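Local coordinates for RagA protein (Porphyromonas gingivalis, PDB 6SLN) that probably imports nutrients, likely peptides, across the outer membrane as a TonB-dependent receptor, at residues G332-E337 against A344-Y349; V172-P177 against S370-N375. All blocks are in the same frame, centred on the assembly; numbering follows the deposited sequence.

Interaction 1: residues G332-E337 against A344-Y349; sequences GYFDQE and ANFKRY
Strands 325-337 and 345-360 pair antiparallel in a hairpin of the barrel wall, their side chains alternating between its two faces. Reciprocal N-H...O bonds join Phe-334 to Arg-348 and Gln-336 to Phe-346. On the face carrying Tyr-333, Asp-335 and Glu-337, the two tyrosines lie side by side: Tyr-333 CG is anti to its backbone N (chi1 162°), Tyr-349 CG anti to its carbonyl carbon, and CE2 of Tyr-349 meets the ring edge of Tyr-333 at CD1, 3.6 Å away. The Lys-347 chain runs alongside Asp-335, CD lying 3.5 Å from OD2, then bends at chi4 (76°), so that NZ bonds Asn-345 OD1 at 3.3 Å from above the amide carbonyl plane. Lys-347 NZ is 4.6 Å from Glu-337 OE1, beyond salt-bridge distance. On the other face, Arg-348 bends at chi3 (100°) and crosses Phe-334 obliquely, NH1 3.5 Å from CB and NH2 over the ring; its NE bonds Ala-173 O of the plug. Gln-336 OE1, by contrast, accepts from Ala-116 N. The chemistry thus divides: one face sets Lys-347 near two carboxylates whose attraction is probably long-range, while the other combines two phenylalanines with Arg-348 and Gln-336, whose polar ends bond plug backbone.

Interaction 2: residues V172-P177 against S370-N375; sequences VATMNP and SGAIAN. With C8E ((hydroxyethyloxy)tri(ethyloxy)octane), chain J.
Thr-174 gives up the most surface where the plug meets the barrel wall, just past the end of helix 169-173, and it shows how a plug can rest against a strand without any direct hydrogen bond. Its CB points at the inner side of strand 363-377 and meets the methyl of Ala-372 at 3.8 Å. The torsion (chi1 71°) puts OG1 between the backbone N and the carbonyl carbon, from where it bonds Val-171 O within the plug; CG2, anti to the carbonyl carbon, is thereby turned to the wall and approaches CB of Ala-374 at 4.2 Å. Thr-174 O also points toward the Ala-372 methyl, 3.3 Å from its CB.

That carbonyl is served by a water, which donates one hydrogen to Thr-174 O at 2.8 Å and the other to Gly-371 O at 2.7 Å, bridging two backbone acceptors that could not bond each other. At the N-terminal end of the strand segment, Ser-370 takes the tip of Met-175. With CG anti to the carbonyl carbon (chi1 -56°) and the chain extended beyond it, the thioether carries CE to within 3.7 Å of Ser-370 OG, whose own hydrogen-bond partner is Asn-443 ND2 on the neighbouring strand.

Behind the strand a detergent molecule lies against the backbone, C8 of C8E being 3.6 Å from Gly-371 N, and Ile-373 points the same way to pack on Ile-466 of the second subunit. The wall here is a single layer of sheet, with the plug on one side and detergent and the second subunit on the other. Packing and a water bridge make a buried contact with no direct hydrogen bond between the segments, consistent with a plug that may rearrange during transport, as inferred for TonB-dependent receptors.

Overall arrangement
Reading from the N terminus, the chain first passes through the plug, where residues 172-177 follow a short helix, and only afterwards builds the barrel. Segments 332-337 and 344-349 then close a six-residue turn, the local hairpin of interaction 1. The next strand brings 370-375 back to the plug, so interaction 2 closes a loop of 192 intervening residues that encloses the whole of interaction 1. The two centres are about 9 Å apart. Strands 345-360 and 363-377 are neighbours, probably hydrogen-bonded from Asn-375 N to Lys-347 O at 2.8 Å, so the short-range pairing of the wall and its long-range tie to the plug share one continuous patch.

Interaction 1: residues G332-E337 against A344-Y349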
loop_
_atom_site.group_PDB
_atom_site.type_symbol
_atom_site.label_atom_id
_atom_site.label_comp_id
_atom_site.label_asym_id
_atom_site.label_seq_id
_atom_site.Cartn_x
_atom_site.Cartn_y
_atom_site.Cartn_z
ATOM N N GLY A 332 -26.112 -3.806 16.083
ATOM C CA GLY A 332 -26.144 -5.256 16.101
ATOM C C GLY A 332 -24.780 -5.878 15.893
ATOM O O GLY A 332 -23.813 -5.229 15.489
ATOM N N TYR A 333 -24.726 -7.172 16.182
ATOM C CA TYR A 333 -23.517 -7.962 16.055
ATOM C C TYR A 333 -23.880 -9.261 15.356
ATOM O O TYR A 333 -25.006 -9.755 15.482
ATOM C CB TYR A 333 -22.892 -8.217 17.442
ATOM C CG TYR A 333 -21.902 -9.354 17.535
ATOM C CD1 TYR A 333 -20.564 -9.168 17.196
ATOM C CD2 TYR A 333 -22.301 -10.612 17.995
ATOM C CE1 TYR A 333 -19.643 -10.213 17.292
ATOM C CE2 TYR A 333 -21.394 -11.661 18.099
ATOM C CZ TYR A 333 -20.059 -11.459 17.748
ATOM O OH TYR A 333 -19.142 -12.499 17.851
ATOM N N PHE A 334 -22.936 -9.793 14.585
ATOM C CA PHE A 334 -23.170 -11.055 13.900
ATOM C C PHE A 334 -21.830 -11.716 13.652
ATOM O O PHE A 334 -20.905 -11.068 13.157
ATOM C CB PHE A 334 -23.924 -10.842 12.585
ATOM C CG PHE A 334 -24.125 -12.095 11.778
ATOM C CD1 PHE A 334 -23.157 -12.527 10.877
ATOM C CD2 PHE A 334 -25.301 -12.827 11.892
ATOM C CE1 PHE A 334 -23.340 -13.664 10.135
ATOM C CE2 PHE A 334 -25.497 -13.978 11.140
ATOM C CZ PHE A 334 -24.511 -14.393 10.264
ATOM N N ASP A 335 -21.726 -12.993 14.008
ATOM C CA ASP A 335 -20.536 -13.771 13.706
ATOM C C ASP A 335 -20.975 -15.146 13.250
ATOM O O ASP A 335 -21.703 -15.831 13.971
ATOM C CB ASP A 335 -19.608 -13.870 14.911
ATOM C CG ASP A 335 -18.250 -14.414 14.543
ATOM O OD1 ASP A 335 -18.083 -14.854 13.388
ATOM O OD2 ASP A 335 -17.343 -14.395 15.403
ATOM N N GLN A 336 -20.543 -15.541 12.058
ATOM C CA GLN A 336 -20.807 -16.873 11.531
ATOM C C GLN A 336 -19.472 -17.525 11.225
ATOM O O GLN A 336 -18.767 -17.096 10.307
ATOM C CB GLN A 336 -21.686 -16.808 10.286
ATOM C CG GLN A 336 -21.996 -18.165 9.680
ATOM C CD GLN A 336 -22.509 -18.057 8.267
ATOM O OE1 GLN A 336 -22.918 -16.983 7.825
ATOM N NE2 GLN A 336 -22.471 -19.156 7.539
ATOM N N GLU A 337 -19.123 -18.551 11.991
ATOM C CA GLU A 337 -17.853 -19.239 11.805
ATOM C C GLU A 337 -17.972 -20.296 10.720
ATOM O O GLU A 337 -19.007 -20.965 10.591
ATOM C CB GLU A 337 -17.388 -19.882 13.114
ATOM C CG GLU A 337 -16.607 -18.946 14.024
ATOM C CD GLU A 337 -15.634 -18.061 13.238
ATOM O OE1 GLU A 337 -15.586 -16.840 13.531
ATOM O OE2 GLU A 337 -14.922 -18.584 12.332
ATOM N N ALA A 344 -12.838 -19.592 7.873
ATOM C CA ALA A 344 -13.695 -18.723 7.085
ATOM C C ALA A 344 -14.780 -18.203 8.009
ATOM O O ALA A 344 -15.216 -18.898 8.928
ATOM C CB ALA A 344 -14.297 -19.438 5.869
ATOM N N ASN A 345 -15.199 -16.969 7.767
ATOM C CA ASN A 345 -16.180 -16.383 8.654
ATOM C C ASN A 345 -16.627 -15.045 8.088
ATOM O O ASN A 345 -15.972 -14.447 7.227
ATOM C CB ASN A 345 -15.622 -16.191 10.060
ATOM C CG ASN A 345 -14.264 -15.565 10.046
ATOM O OD1 ASN A 345 -14.140 -14.359 9.917
ATOM N ND2 ASN A 345 -13.225 -16.388 10.147
ATOM N N PHE A 346 -17.759 -14.591 8.601
ATOM C CA PHE A 346 -18.289 -13.272 8.338
ATOM C C PHE A 346 -18.693 -12.719 9.689
ATOM O O PHE A 346 -19.612 -13.249 10.324
ATOM C CB PHE A 346 -19.482 -13.338 7.393
ATOM C CG PHE A 346 -19.881 -12.017 6.829
ATOM C CD1 PHE A 346 -20.646 -11.138 7.568
ATOM C CD2 PHE A 346 -19.494 -11.657 5.563
ATOM C CE1 PHE A 346 -21.014 -9.931 7.051
ATOM C CE2 PHE A 346 -19.863 -10.459 5.047
ATOM C CZ PHE A 346 -20.627 -9.593 5.791
ATOM N N LYS A 347 -17.987 -11.688 10.143
ATOM C CA LYS A 347 -18.378 -10.936 11.325
ATOM C C LYS A 347 -18.796 -9.535 10.895
ATOM O O LYS A 347 -18.171 -8.936 10.014
ATOM C CB LYS A 347 -17.240 -10.858 12.361
ATOM C CG LYS A 347 -16.282 -12.049 12.362
ATOM C CD LYS A 347 -15.438 -12.093 13.645
ATOM C CE LYS A 347 -14.431 -13.248 13.623
ATOM N NZ LYS A 347 -13.267 -12.950 12.736
ATOM N N ARG A 348 -19.855 -9.013 11.504
ATOM C CA ARG A 348 -20.233 -7.629 11.264
ATOM C C ARG A 348 -20.715 -6.990 12.558
ATOM O O ARG A 348 -21.305 -7.657 13.414
ATOM C CB ARG A 348 -21.309 -7.515 10.162
ATOM C CG ARG A 348 -22.753 -7.575 10.651
ATOM C CD ARG A 348 -23.722 -7.042 9.593
ATOM N NE ARG A 348 -24.374 -8.115 8.853
ATOM C CZ ARG A 348 -25.354 -8.878 9.332
ATOM N NH1 ARG A 348 -25.816 -8.699 10.557
ATOM N NH2 ARG A 348 -25.872 -9.830 8.578
ATOM N N TYR A 349 -20.411 -5.700 12.702
ATOM C CA TYR A 349 -20.965 -4.823 13.730
ATOM C C TYR A 349 -21.736 -3.723 13.008
ATOM O O TYR A 349 -21.133 -2.885 12.328
ATOM C CB TYR A 349 -19.866 -4.222 14.603
ATOM C CG TYR A 349 -18.932 -5.232 15.233
ATOM C CD1 TYR A 349 -17.951 -5.860 14.480
ATOM C CD2 TYR A 349 -19.019 -5.548 16.586
ATOM C CE1 TYR A 349 -17.095 -6.780 15.049
ATOM C CE2 TYR A 349 -18.162 -6.464 17.158
ATOM C CZ TYR A 349 -17.202 -7.075 16.383
ATOM O OH TYR A 349 -16.338 -7.992 16.933
#

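Interaction 2: residues V172-P177 against S370-N375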
loop_
_atom_site.group_PDB
_atom_site.type_symbol
_atom_site.label_atom_id
_atom_site.label_comp_id
_atom_site.label_asym_id
_atom_site.label_seq_id
_atom_site.Cartn_x
_atom_site.Cartn_y
_atom_site.Cartn_z
ATOM N N VAL A 172 -24.748 -5.287 0.976
ATOM C CA VAL A 172 -26.001 -5.748 1.572
ATOM C C VAL A 172 -25.723 -6.695 2.735
ATOM O O VAL A 172 -26.407 -6.641 3.760
ATOM C CB VAL A 172 -26.903 -6.406 0.511
ATOM C CG1 VAL A 172 -28.061 -7.120 1.187
ATOM C CG2 VAL A 172 -27.429 -5.375 -0.447
ATOM N N ALA A 173 -24.712 -7.568 2.601
ATOM C CA ALA A 173 -24.290 -8.416 3.718
ATOM C C ALA A 173 -23.783 -7.618 4.930
ATOM O O ALA A 173 -23.855 -8.118 6.062
ATOM C CB ALA A 173 -23.200 -9.386 3.260
ATOM N N THR A 174 -23.245 -6.410 4.729
ATOM C CA THR A 174 -22.809 -5.602 5.865
ATOM C C THR A 174 -23.969 -4.918 6.574
ATOM O O THR A 174 -23.730 -4.146 7.508
ATOM C CB THR A 174 -21.786 -4.534 5.435
ATOM O OG1 THR A 174 -22.423 -3.499 4.659
ATOM C CG2 THR A 174 -20.617 -5.158 4.634
ATOM N N MET A 175 -25.207 -5.184 6.164
ATOM C CA MET A 175 -26.391 -4.579 6.756
ATOM C C MET A 175 -27.115 -5.584 7.644
ATOM O O MET A 175 -27.112 -6.790 7.384
ATOM C CB MET A 175 -27.360 -4.076 5.680
ATOM C CG MET A 175 -26.799 -3.074 4.658
ATOM S SD MET A 175 -28.184 -2.174 3.930
ATOM C CE MET A 175 -27.342 -0.864 3.054
ATOM N N ASN A 176 -27.750 -5.072 8.687
ATOM C CA ASN A 176 -28.532 -5.897 9.598
ATOM C C ASN A 176 -29.903 -6.164 8.977
ATOM O O ASN A 176 -30.730 -5.247 8.878
ATOM C CB ASN A 176 -28.635 -5.196 10.960
ATOM C CG ASN A 176 -29.397 -6.000 12.008
ATOM O OD1 ASN A 176 -29.902 -7.100 11.752
ATOM N ND2 ASN A 176 -29.493 -5.431 13.206
ATOM N N PRO A 177 -30.190 -7.408 8.572
ATOM C CA PRO A 177 -31.445 -7.680 7.852
ATOM C C PRO A 177 -32.677 -7.556 8.711
ATOM O O PRO A 177 -33.789 -7.558 8.166
ATOM C CB PRO A 177 -31.267 -9.120 7.363
ATOM C CG PRO A 177 -29.858 -9.521 7.763
ATOM C CD PRO A 177 -29.471 -8.648 8.892
ATOM N N SER A 370 -26.493 3.981 7.266
ATOM C CA SER A 370 -26.069 2.659 7.704
ATOM C C SER A 370 -24.550 2.567 7.659
ATOM O O SER A 370 -23.885 3.268 6.896
ATOM C CB SER A 370 -26.690 1.548 6.845
ATOM O OG SER A 370 -26.240 1.626 5.504
ATOM N N GLY A 371 -24.007 1.676 8.480
ATOM C CA GLY A 371 -22.570 1.478 8.493
ATOM C C GLY A 371 -22.230 0.182 9.191
ATOM O O GLY A 371 -23.063 -0.430 9.865
ATOM N N ALA A 372 -20.973 -0.219 9.040
ATOM C CA ALA A 372 -20.568 -1.515 9.547
ATOM C C ALA A 372 -19.058 -1.596 9.645
ATOM O O ALA A 372 -18.338 -1.000 8.834
ATOM C CB ALA A 372 -21.079 -2.641 8.639
ATOM N N ILE A 373 -18.594 -2.327 10.656
ATOM C CA ILE A 373 -17.252 -2.888 10.668
ATOM C C ILE A 373 -17.404 -4.378 10.395
ATOM O O ILE A 373 -18.157 -5.070 11.087
ATOM C CB ILE A 373 -16.533 -2.617 11.996
ATOM C CG1 ILE A 373 -16.317 -1.112 12.192
ATOM C CG2 ILE A 373 -15.194 -3.337 12.029
ATOM C CD1 ILE A 373 -15.512 -0.782 13.452
ATOM N N ALA A 374 -16.726 -4.872 9.371
ATOM C CA ALA A 374 -16.966 -6.214 8.877
ATOM C C ALA A 374 -15.646 -6.953 8.725
ATOM O O ALA A 374 -14.637 -6.363 8.326
ATOM C CB ALA A 374 -17.729 -6.171 7.543
ATOM N N ASN A 375 -15.662 -8.252 9.051
ATOM C CA ASN A 375 -14.501 -9.130 8.919
ATOM C C ASN A 375 -14.896 -10.297 8.020
ATOM O O ASN A 375 -15.767 -11.100 8.379
ATOM C CB ASN A 375 -14.023 -9.612 10.286
ATOM C CG ASN A 375 -13.695 -8.461 11.231
ATOM O OD1 ASN A 375 -12.901 -7.580 10.897
ATOM N ND2 ASN A 375 -14.304 -8.466 12.416
HETATM C C1 C8E J . -28.017 4.563 17.613
HETATM C C2 C8E J . -26.770 4.363 16.746
HETATM C C3 C8E J . -26.964 4.670 15.245
HETATM C C4 C8E J . -25.680 4.380 14.442
HETATM C C5 C8E J . -25.814 4.551 12.927
HETATM C C6 C8E J . -24.470 4.761 12.220
HETATM C C7 C8E J . -24.617 4.678 10.697
HETATM C C8 C8E J . -23.294 4.838 9.942
HETATM O O9 C8E J . -23.208 6.125 9.349
HETATM C C10 C8E J . -21.916 6.467 8.863
HETATM C C11 C8E J . -21.428 7.793 9.459
HETATM O O12 C8E J . -21.610 8.922 8.626
HETATM C C13 C8E J . -22.269 9.993 9.292
HETATM C C14 C8E J . -22.696 11.119 8.336
HETATM O O15 C8E J . -24.027 11.543 8.573
HETATM C C16 C8E J . -24.739 11.972 7.420
HETATM C C17 C8E J . -25.606 13.190 7.752
HETATM O O18 C8E J . -26.270 13.715 6.612
HETATM C C19 C8E J . -27.683 13.623 6.642
HETATM C C20 C8E J . -28.349 14.920 6.164
HETATM O O21 C8E J . -29.526 14.657 5.409
HETATM O O HOH W 1 -24.930 -1.814 8.591
#